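PDB 5TXE: AtxE2, which hydrolyses the isopeptide bond of the lasso peptides astexin-2 and astexin-3, recognising their threaded shape and converting them to linear peptides. Local coordinates for residues Q302-M307 with L316-R321; M329-M334 with V342-A347. The protein carries 1 engineered substitution. All blocks are in the same frame, centred on the assembly; numbering follows the deposited sequence.

Interaction 1. Residues Q302-M307 with L316-R321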
loop_
_atom_site.group_PDB
_atom_site.type_symbol
_atom_site.label_atom_id
_atom_site.label_comp_id
_atom_site.label_asym_id
_atom_site.label_seq_id
_atom_site.Cartn_x
_atom_site.Cartn_y
_atom_site.Cartn_z
ATOM N N GLN A 302 12.283 -4.517 -21.646
ATOM C CA GLN A 302 12.924 -4.525 -20.307
ATOM C C GLN A 302 11.978 -4.215 -19.182
ATOM O O GLN A 302 11.172 -3.286 -19.271
ATOM C CB GLN A 302 14.077 -3.520 -20.223
ATOM C CG GLN A 302 15.153 -3.736 -21.286
ATOM C CD GLN A 302 16.530 -3.526 -20.753
ATOM O OE1 GLN A 302 16.880 -2.460 -20.194
ATOM N NE2 GLN A 302 17.324 -4.558 -20.881
ATOM N N ASN A 303 12.119 -4.993 -18.123
ATOM C CA ASN A 303 11.418 -4.810 -16.865
ATOM C C ASN A 303 9.894 -4.842 -16.994
ATOM O O ASN A 303 9.164 -4.070 -16.410
ATOM C CB ASN A 303 11.952 -3.566 -16.178
ATOM C CG ASN A 303 13.374 -3.773 -15.678
ATOM O OD1 ASN A 303 13.707 -4.799 -15.054
ATOM N ND2 ASN A 303 14.239 -2.846 -16.022
ATOM N N ILE A 304 9.424 -5.828 -17.734
ATOM C CA ILE A 304 8.007 -6.064 -17.901
ATOM C C ILE A 304 7.401 -6.376 -16.547
ATOM O O ILE A 304 7.984 -7.086 -15.743
ATOM C CB ILE A 304 7.774 -7.216 -18.917
ATOM C CG1 ILE A 304 8.159 -6.690 -20.302
ATOM C CG2 ILE A 304 6.327 -7.726 -18.906
ATOM C CD1 ILE A 304 8.283 -7.749 -21.380
ATOM N N THR A 305 6.205 -5.872 -16.305
ATOM C CA THR A 305 5.482 -6.191 -15.047
ATOM C C THR A 305 4.273 -7.116 -15.216
ATOM O O THR A 305 3.742 -7.625 -14.252
ATOM C CB THR A 305 5.049 -4.910 -14.354
ATOM O OG1 THR A 305 4.391 -4.080 -15.314
ATOM C CG2 THR A 305 6.276 -4.187 -13.800
ATOM N N ARG A 306 3.829 -7.306 -16.441
ATOM C CA ARG A 306 2.678 -8.135 -16.682
ATOM C C ARG A 306 2.631 -8.463 -18.160
ATOM O O ARG A 306 2.769 -7.570 -18.984
ATOM C CB ARG A 306 1.380 -7.379 -16.306
ATOM C CG ARG A 306 0.387 -8.197 -15.510
ATOM C CD ARG A 306 -0.033 -9.472 -16.219
ATOM N NE ARG A 306 -1.142 -10.136 -15.542
ATOM C CZ ARG A 306 -1.638 -11.341 -15.880
ATOM N NH1 ARG A 306 -1.143 -12.046 -16.907
ATOM N NH2 ARG A 306 -2.665 -11.859 -15.189
ATOM N N MET A 307 2.358 -9.719 -18.499
ATOM C CA MET A 307 2.117 -10.065 -19.923
ATOM C C MET A 307 0.882 -10.971 -20.153
ATOM O O MET A 307 0.466 -11.699 -19.269
ATOM C CB MET A 307 3.365 -10.737 -20.453
ATOM C CG MET A 307 3.596 -12.135 -19.912
ATOM S SD MET A 307 4.992 -12.979 -20.687
ATOM C CE MET A 307 6.372 -11.949 -20.214
ATOM N N LEU A 316 1.496 -11.144 -28.243
ATOM C CA LEU A 316 1.740 -10.977 -26.840
ATOM C C LEU A 316 1.492 -9.512 -26.502
ATOM O O LEU A 316 1.866 -8.620 -27.282
ATOM C CB LEU A 316 3.179 -11.321 -26.537
ATOM C CG LEU A 316 3.544 -11.290 -25.075
ATOM C CD1 LEU A 316 2.950 -12.473 -24.326
ATOM C CD2 LEU A 316 5.040 -11.236 -24.922
ATOM N N TYR A 317 0.794 -9.270 -25.382
ATOM C CA TYR A 317 0.651 -7.921 -24.841
ATOM C C TYR A 317 1.384 -7.836 -23.514
ATOM O O TYR A 317 1.431 -8.801 -22.767
ATOM C CB TYR A 317 -0.795 -7.594 -24.602
ATOM C CG TYR A 317 -1.710 -7.822 -25.757
ATOM C CD1 TYR A 317 -1.878 -6.862 -26.743
ATOM C CD2 TYR A 317 -2.463 -8.996 -25.836
ATOM C CE1 TYR A 317 -2.748 -7.073 -27.796
ATOM C CE2 TYR A 317 -3.365 -9.207 -26.876
ATOM C CZ TYR A 317 -3.513 -8.265 -27.868
ATOM O OH TYR A 317 -4.412 -8.525 -28.931
ATOM N N PHE A 318 1.991 -6.684 -23.235
ATOM C CA PHE A 318 2.615 -6.499 -21.956
ATOM C C PHE A 318 2.633 -5.084 -21.414
ATOM O O PHE A 318 2.524 -4.108 -22.166
ATOM C CB PHE A 318 4.006 -7.126 -21.909
ATOM C CG PHE A 318 4.998 -6.554 -22.866
ATOM C CD1 PHE A 318 5.675 -5.395 -22.561
ATOM C CD2 PHE A 318 5.334 -7.229 -24.034
ATOM C CE1 PHE A 318 6.639 -4.885 -23.402
ATOM C CE2 PHE A 318 6.310 -6.725 -24.881
ATOM C CZ PHE A 318 6.963 -5.550 -24.561
ATOM N N LEU A 319 2.746 -5.008 -20.096
ATOM C CA LEU A 319 2.821 -3.744 -19.371
ATOM C C LEU A 319 4.189 -3.522 -18.826
ATOM O O LEU A 319 4.907 -4.484 -18.514
ATOM C CB LEU A 319 1.928 -3.784 -18.124
ATOM C CG LEU A 319 0.437 -3.588 -18.349
ATOM C CD1 LEU A 319 -0.315 -3.721 -17.029
ATOM C CD2 LEU A 319 0.184 -2.228 -18.957
ATOM N N ARG A 320 4.535 -2.256 -18.656
ATOM C CA ARG A 320 5.736 -1.932 -17.926
ATOM C C ARG A 320 5.720 -0.478 -17.501
ATOM O O ARG A 320 4.871 0.306 -17.920
ATOM C CB ARG A 320 6.971 -2.167 -18.765
ATOM C CG ARG A 320 7.052 -1.124 -19.879
ATOM C CD ARG A 320 8.065 -1.322 -20.966
ATOM N NE ARG A 320 9.412 -1.374 -20.507
ATOM C CZ ARG A 320 10.352 -0.510 -20.854
ATOM N NH1 ARG A 320 10.094 0.517 -21.665
ATOM N NH2 ARG A 320 11.562 -0.696 -20.356
ATOM N N ARG A 321 6.681 -0.135 -16.657
ATOM C CA ARG A 321 6.894 1.257 -16.269
ATOM C C ARG A 321 7.998 1.854 -17.093
ATOM O O ARG A 321 8.916 1.151 -17.457
ATOM C CB ARG A 321 7.263 1.323 -14.796
ATOM C CG ARG A 321 6.069 0.966 -13.961
ATOM C CD ARG A 321 6.381 0.058 -12.812
ATOM N NE ARG A 321 5.141 -0.278 -12.107
ATOM C CZ ARG A 321 4.870 0.010 -10.828
ATOM N NH1 ARG A 321 5.762 0.611 -10.049
ATOM N NH2 ARG A 321 3.693 -0.345 -10.312
HETATM O O HOH W 1 8.798 -1.607 -15.474
#

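Interaction 2. Residues M329-M334 with V342-A347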
loop_
_atom_site.group_PDB
_atom_site.type_symbol
_atom_site.label_atom_id
_atom_site.label_comp_id
_atom_site.label_asym_id
_atom_site.label_seq_id
_atom_site.Cartn_x
_atom_site.Cartn_y
_atom_site.Cartn_z
ATOM N N MET A 329 3.167 4.389 -17.038
ATOM C CA MET A 329 2.902 3.011 -17.393
ATOM C C MET A 329 2.727 2.999 -18.885
ATOM O O MET A 329 2.241 3.958 -19.439
ATOM C CB MET A 329 1.578 2.510 -16.821
ATOM C CG MET A 329 1.552 2.394 -15.323
ATOM S SD MET A 329 1.762 0.732 -14.706
ATOM C CE MET A 329 0.526 -0.119 -15.631
ATOM N N ALA A 330 3.017 1.863 -19.498
ATOM C CA ALA A 330 2.831 1.668 -20.940
ATOM C C ALA A 330 2.424 0.236 -21.238
ATOM O O ALA A 330 2.836 -0.686 -20.565
ATOM C CB ALA A 330 4.117 2.021 -21.691
ATOM N N LEU A 331 1.619 0.094 -22.260
ATOM C CA LEU A 331 1.149 -1.163 -22.737
ATOM C C LEU A 331 1.658 -1.367 -24.152
ATOM O O LEU A 331 1.517 -0.459 -25.005
ATOM C CB LEU A 331 -0.352 -1.094 -22.792
ATOM C CG LEU A 331 -1.083 -2.310 -23.315
ATOM C CD1 LEU A 331 -0.799 -3.522 -22.461
ATOM C CD2 LEU A 331 -2.579 -1.983 -23.325
ATOM N N TYR A 332 2.238 -2.550 -24.389
ATOM C CA TYR A 332 2.824 -2.950 -25.683
ATOM C C TYR A 332 2.083 -4.120 -26.331
ATOM O O TYR A 332 1.560 -5.025 -25.631
ATOM C CB TYR A 332 4.297 -3.316 -25.497
ATOM C CG TYR A 332 5.150 -2.101 -25.243
ATOM C CD1 TYR A 332 5.249 -1.565 -23.983
ATOM C CD2 TYR A 332 5.834 -1.476 -26.282
ATOM C CE1 TYR A 332 6.018 -0.430 -23.744
ATOM C CE2 TYR A 332 6.598 -0.348 -26.059
ATOM C CZ TYR A 332 6.676 0.172 -24.781
ATOM O OH TYR A 332 7.410 1.274 -24.548
ATOM N N ARG A 333 2.059 -4.096 -27.674
ATOM C CA ARG A 333 1.547 -5.205 -28.494
ATOM C C ARG A 333 2.665 -5.733 -29.412
ATOM O O ARG A 333 3.302 -4.982 -30.145
ATOM C CB ARG A 333 0.394 -4.677 -29.288
ATOM C CG ARG A 333 -0.305 -5.636 -30.217
ATOM C CD ARG A 333 -1.238 -4.795 -31.086
ATOM N NE ARG A 333 -2.067 -5.658 -31.898
ATOM C CZ ARG A 333 -1.651 -6.313 -32.989
ATOM N NH1 ARG A 333 -0.396 -6.207 -33.444
ATOM N NH2 ARG A 333 -2.513 -7.083 -33.636
ATOM N N MET A 334 2.871 -7.029 -29.364
ATOM C CA MET A 334 3.976 -7.642 -30.039
ATOM C C MET A 334 3.493 -8.887 -30.807
ATOM O O MET A 334 3.190 -9.903 -30.165
ATOM C CB MET A 334 5.030 -8.077 -29.023
ATOM C CG MET A 334 6.280 -8.542 -29.722
ATOM S SD MET A 334 7.460 -9.254 -28.620
ATOM C CE MET A 334 6.762 -10.881 -28.431
ATOM N N VAL A 342 5.353 -2.958 -30.172
ATOM C CA VAL A 342 4.898 -1.616 -30.480
ATOM C C VAL A 342 4.041 -1.058 -29.325
ATOM O O VAL A 342 3.113 -1.723 -28.845
ATOM C CB VAL A 342 4.062 -1.629 -31.765
ATOM C CG1 VAL A 342 3.554 -0.230 -32.088
ATOM C CG2 VAL A 342 4.917 -2.169 -32.911
ATOM N N ARG A 343 4.341 0.171 -28.910
ATOM C CA ARG A 343 3.602 0.827 -27.827
ATOM C C ARG A 343 2.264 1.253 -28.311
ATOM O O ARG A 343 2.180 1.924 -29.296
ATOM C CB ARG A 343 4.334 2.068 -27.344
ATOM C CG ARG A 343 3.814 2.549 -26.000
ATOM C CD ARG A 343 4.781 3.514 -25.356
ATOM N NE ARG A 343 4.695 4.793 -26.028
ATOM C CZ ARG A 343 5.455 5.829 -25.714
ATOM N NH1 ARG A 343 6.356 5.725 -24.753
ATOM N NH2 ARG A 343 5.313 6.965 -26.357
ATOM N N ILE A 344 1.196 0.873 -27.629
ATOM C CA ILE A 344 -0.125 1.339 -28.027
ATOM C C ILE A 344 -0.802 2.269 -27.028
ATOM O O ILE A 344 -1.795 2.884 -27.360
ATOM C CB ILE A 344 -1.062 0.162 -28.319
ATOM C CG1 ILE A 344 -1.147 -0.768 -27.133
ATOM C CG2 ILE A 344 -0.552 -0.626 -29.529
ATOM C CD1 ILE A 344 -2.257 -1.779 -27.301
ATOM N N TRP A 345 -0.316 2.308 -25.782
ATOM C CA TRP A 345 -0.880 3.205 -24.751
ATOM C C TRP A 345 0.205 3.530 -23.750
ATOM O O TRP A 345 1.042 2.681 -23.440
ATOM C CB TRP A 345 -2.068 2.545 -24.065
ATOM C CG TRP A 345 -2.671 3.282 -22.860
ATOM C CD1 TRP A 345 -3.749 4.134 -22.862
ATOM C CD2 TRP A 345 -2.259 3.182 -21.480
ATOM N NE1 TRP A 345 -4.026 4.566 -21.581
ATOM C CE2 TRP A 345 -3.120 4.015 -20.718
ATOM C CE3 TRP A 345 -1.242 2.477 -20.814
ATOM C CZ2 TRP A 345 -2.996 4.155 -19.350
ATOM C CZ3 TRP A 345 -1.135 2.595 -19.432
ATOM C CH2 TRP A 345 -1.995 3.433 -18.722
ATOM N N HIS A 346 0.182 4.749 -23.249
ATOM C CA HIS A 346 1.002 5.125 -22.108
ATOM C C HIS A 346 0.356 6.321 -21.395
ATOM O O HIS A 346 -0.289 7.132 -22.023
ATOM C CB HIS A 346 2.418 5.483 -22.533
ATOM C CG HIS A 346 2.483 6.696 -23.409
ATOM N ND1 HIS A 346 3.215 7.828 -23.092
ATOM C CD2 HIS A 346 1.877 6.959 -24.588
ATOM C CE1 HIS A 346 3.058 8.730 -24.043
ATOM N NE2 HIS A 346 2.246 8.229 -24.957
ATOM N N ALA A 347 0.538 6.421 -20.078
ATOM C CA ALA A 347 -0.050 7.507 -19.282
ATOM C C ALA A 347 0.606 7.524 -17.915
ATOM O O ALA A 347 1.227 6.526 -17.484
ATOM C CB ALA A 347 -1.527 7.289 -19.108
#

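Interaction 1. Residues Q302-M307 with L316-R321
Arg-320 buries more surface here than any other residue, and does so by reaching across to a backbone carbonyl of the 302-307 segment. Its CG sits between the backbone N and carbonyl carbon (chi1 70°), and a bend at chi3 turns the guanidinium edge-on to Gln-302 O. That oxygen lies close to the guanidinium plane and accepts two bonds, from NE at 2.9 Å and from NH2 of Arg-320 at 2.8 Å; the NE bond runs in the carbonyl plane, whereas NH2 approaches from above it. Leu-319 supplies the strand pairing: its O accepts from Thr-305 N at 2.9 Å, its N donates to Arg-306 O at 2.8 Å, and its CD1 meets Arg-306 CB on the same face of the sheet. On the face bearing Met-307 and Phe-318, Ile-304 lays CD1 over the centre of the Phe-318 ring, a CH-pi contact 3.7 Å from the centroid. Further along, one water bridges Asn-303 O and Arg-321 N. Glu-322 forms a salt bridge with Arg-320 NH1, so the group has a second partner besides the carbonyl. Its positive charge probably polarises the Gln-302 carbonyl, whose oxygen takes both N-H groups.

Interaction 2. Residues M329-M334 with V342-A347
Tyr-332 and Arg-343 cross obliquely on one face of this antiparallel pair, ring and guanidinium planes 54° apart. The aliphatic part of Arg-343 does the touching: with CG anti to the backbone N (chi1 -164°), the chain passes over one face of the phenol, CG lying 4.2 Å from the ring centroid and offset toward the rim in a CH-pi contact. A turn at chi3 then carries the guanidinium over the face of the His-346 imidazole, Arg-343 NH2 standing 3.6 Å above its plane. Glu-322 joins Tyr-332 OH, by a hydrogen bond, to Arg-343 NH1, by a salt bridge, while His-346 ND1 is hydrogen-bonded to Glu-328.

The face bearing Leu-331 and Trp-345 is apolar in character. The benzo edge of the indole reaches back over the 329-334 strand, bringing Trp-345 CZ3 to 3.8 Å from Met-329 CB. Leu-331 meets Ile-344 obliquely, branch tip to branch tip, with CD2 of Leu-331 4.0 Å from CD1 of Ile-344. Leu-377, from the following sheet, packs against both Leu-331 and Trp-345.

Between these faces the backbone slips by one residue. Leu-331 O accepts from Ile-344 N at 3.0 Å, nearly along its C=O axis, and more weakly from Trp-345 N at 3.4 Å. Regular pairing resumes on either side, with Arg-333 N to Val-342 O at 2.8 Å and Met-329 N to Ala-347 O at 2.9 Å. Two successive residues facing one across the strands, Ile-344 and Trp-345 against Leu-331, define a classic beta bulge, here set in the hairpin formed by the last two strands of a four-stranded propeller blade.

The two contacts follow one another along the chain, both segments of interaction 1 preceding those of interaction 2, and their centres lie 9 Å apart. Each is a hairpin, and together they supply all four strands, 304-310, 315-322, 328-335 and 342-347, of one antiparallel sheet in sequential order. The seam is the pairing of 315-322 with 328-335, where Phe-318 O lies 2.7 Å from Tyr-332 N, a probable hydrogen bond. Successive four-stranded sheets of this kind form the beta-propeller that accompanies the hydrolase domain in prolyl oligopeptidase relatives. Interaction 1 is the one nearer the chemistry: the Arg-321 side chain is about 11 Å from that of catalytically important Tyr-438, whereas interaction 2 is plain strand packing remote from the catalytic residues.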